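Long-range contact in transcriptional regulator, TetR family (Legionella pneumophila subsp. pneumophila str. Philadelphia 1, PDB 3ON4), which probably binds DNA as a regulator of transcription, through a predicted helix-turn-helix motif: residues S53-G58 / P120-N125. Residues are numbered along the deposited sequence; the frame is centred on the assembly and turned at random.
Sequences SKEDLG and PVSIQN
Glu55 reaches across to the start of helix 121-144, where Ser122 OG donates a hydrogen bond of 2.7 Å to Glu55 OE2, arriving on the anti side and 28° out of the carboxylate plane. A water joins the same oxygen to the backbone: it donates to Glu55 OE2 and accepts from Ser122 N in the first turn of that helix, whose N-terminal end probably favours the carboxylate's negative charge. The Glu55 chain is extended, with CG anti to the backbone N (chi1 173°); it and the Pro120 ring pass alongside each other, pointing opposite ways, Glu55 CD lying 3.5 Å from Pro120 CB. In this TetR-family fold the contact joins the first turn of helix 54-77, which follows the predicted helix-turn-helix, to helix 121-144 of the C-terminal domain, the two short segments running nearly parallel (8°). Deeper in, the tip of Ile123 packs on the backbone of helix 54-77: Gly58 has no side chain, and Ile123 CD1 lies 3.9 Å from Gly58 CA. Ile123 also touches Tyr28, Val59 and Ile62. Ser53 and Asp56 form a capping box, Asp56 N donating to Ser53 OG and Ser53 N to Asp56 OD2, while Lys54 NZ hydrogen-bonds to Tyr28 O and Phe31 O.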
loop_
_atom_site.group_PDB
_atom_site.type_symbol
_atom_site.label_atom_id
_atom_site.label_comp_id
_atom_site.label_asym_id
_atom_site.label_seq_id
_atom_site.Cartn_x
_atom_site.Cartn_y
_atom_site.Cartn_z
ATOM N N SER A 53 -26.182 -0.073 -4.261
ATOM C CA SER A 53 -25.294 0.769 -3.487
ATOM C C SER A 53 -23.885 0.648 -4.026
ATOM O O SER A 53 -23.535 -0.344 -4.651
ATOM C CB SER A 53 -25.340 0.364 -2.015
ATOM O OG SER A 53 -24.714 -0.886 -1.829
ATOM N N LYS A 54 -23.064 1.648 -3.768
ATOM C CA LYS A 54 -21.643 1.532 -4.115
ATOM C C LYS A 54 -21.044 0.273 -3.494
ATOM O O LYS A 54 -20.235 -0.396 -4.141
ATOM C CB LYS A 54 -20.874 2.757 -3.660
ATOM C CG LYS A 54 -19.475 2.899 -4.221
ATOM C CD LYS A 54 -18.875 4.194 -3.721
ATOM C CE LYS A 54 -17.496 4.404 -4.231
ATOM N NZ LYS A 54 -16.894 5.709 -3.798
ATOM N N GLU A 55 -21.448 -0.051 -2.258
ATOM C CA GLU A 55 -20.971 -1.256 -1.571
ATOM C C GLU A 55 -21.173 -2.522 -2.397
ATOM O O GLU A 55 -20.264 -3.366 -2.477
ATOM C CB GLU A 55 -21.665 -1.413 -0.209
ATOM C CG GLU A 55 -21.383 -2.711 0.554
ATOM C CD GLU A 55 -22.062 -2.764 1.932
ATOM O OE1 GLU A 55 -22.595 -1.733 2.427
ATOM O OE2 GLU A 55 -22.057 -3.850 2.531
ATOM N N ASP A 56 -22.357 -2.658 -2.987
ATOM C CA ASP A 56 -22.661 -3.811 -3.832
ATOM C C ASP A 56 -21.675 -3.964 -4.985
ATOM O O ASP A 56 -21.276 -5.082 -5.323
ATOM C CB ASP A 56 -24.080 -3.725 -4.382
ATOM C CG ASP A 56 -25.137 -3.826 -3.292
ATOM O OD1 ASP A 56 -25.077 -4.759 -2.489
ATOM O OD2 ASP A 56 -26.031 -2.973 -3.256
ATOM N N LEU A 57 -21.292 -2.832 -5.582
ATOM C CA LEU A 57 -20.341 -2.846 -6.686
ATOM C C LEU A 57 -18.965 -3.214 -6.145
ATOM O O LEU A 57 -18.281 -4.059 -6.739
ATOM C CB LEU A 57 -20.308 -1.502 -7.413
ATOM C CG LEU A 57 -19.263 -1.339 -8.519
ATOM C CD1 LEU A 57 -19.459 -2.414 -9.595
ATOM C CD2 LEU A 57 -19.352 0.075 -9.134
ATOM N N GLY A 58 -18.559 -2.612 -5.025
ATOM C CA GLY A 58 -17.274 -2.942 -4.425
ATOM C C GLY A 58 -17.112 -4.451 -4.179
ATOM O O GLY A 58 -16.098 -5.043 -4.538
ATOM N N PRO A 120 -17.113 -0.724 4.086
ATOM C CA PRO A 120 -18.079 -1.600 4.708
ATOM C C PRO A 120 -17.474 -2.987 4.968
ATOM O O PRO A 120 -16.577 -3.421 4.244
ATOM C CB PRO A 120 -19.196 -1.676 3.667
ATOM C CG PRO A 120 -19.068 -0.408 2.899
ATOM C CD PRO A 120 -17.620 -0.143 2.824
ATOM N N VAL A 121 -17.980 -3.673 5.981
ATOM C CA VAL A 121 -17.427 -4.967 6.374
ATOM C C VAL A 121 -17.497 -6.005 5.231
ATOM O O VAL A 121 -16.578 -6.819 5.057
ATOM C CB VAL A 121 -18.141 -5.517 7.625
ATOM C CG1 VAL A 121 -17.753 -6.966 7.882
ATOM C CG2 VAL A 121 -17.835 -4.619 8.839
ATOM N N SER A 122 -18.566 -5.967 4.434
ATOM C CA SER A 122 -18.658 -6.893 3.297
ATOM C C SER A 122 -17.436 -6.772 2.376
ATOM O O SER A 122 -16.893 -7.772 1.892
ATOM C CB SER A 122 -19.941 -6.653 2.500
ATOM O OG SER A 122 -19.927 -5.334 1.956
ATOM N N ILE A 123 -16.971 -5.555 2.147
ATOM C CA ILE A 123 -15.846 -5.361 1.242
ATOM C C ILE A 123 -14.546 -5.767 1.934
ATOM O O ILE A 123 -13.663 -6.393 1.321
ATOM C CB ILE A 123 -15.797 -3.912 0.723
ATOM C CG1 ILE A 123 -17.087 -3.605 -0.078
ATOM C CG2 ILE A 123 -14.594 -3.680 -0.143
ATOM C CD1 ILE A 123 -17.145 -2.154 -0.594
ATOM N N GLN A 124 -14.409 -5.376 3.194
ATOM C CA GLN A 124 -13.280 -5.810 4.020
ATOM C C GLN A 124 -13.079 -7.323 3.936
ATOM O O GLN A 124 -11.968 -7.799 3.698
ATOM C CB GLN A 124 -13.502 -5.422 5.488
ATOM C CG GLN A 124 -13.387 -3.939 5.772
ATOM C CD GLN A 124 -13.534 -3.628 7.245
ATOM O OE1 GLN A 124 -14.087 -4.422 8.003
ATOM N NE2 GLN A 124 -13.076 -2.468 7.647
ATOM N N ASN A 125 -14.160 -8.069 4.141
ATOM C CA ASN A 125 -14.110 -9.532 4.114
ATOM C C ASN A 125 -13.710 -10.090 2.723
ATOM O O ASN A 125 -12.934 -11.047 2.622
ATOM C CB ASN A 125 -15.423 -10.138 4.660
ATOM C CG ASN A 125 -15.573 -9.931 6.173
ATOM O OD1 ASN A 125 -14.696 -9.356 6.824
ATOM N ND2 ASN A 125 -16.684 -10.380 6.729
HETATM O O HOH W 1 -21.024 -4.557 4.996
#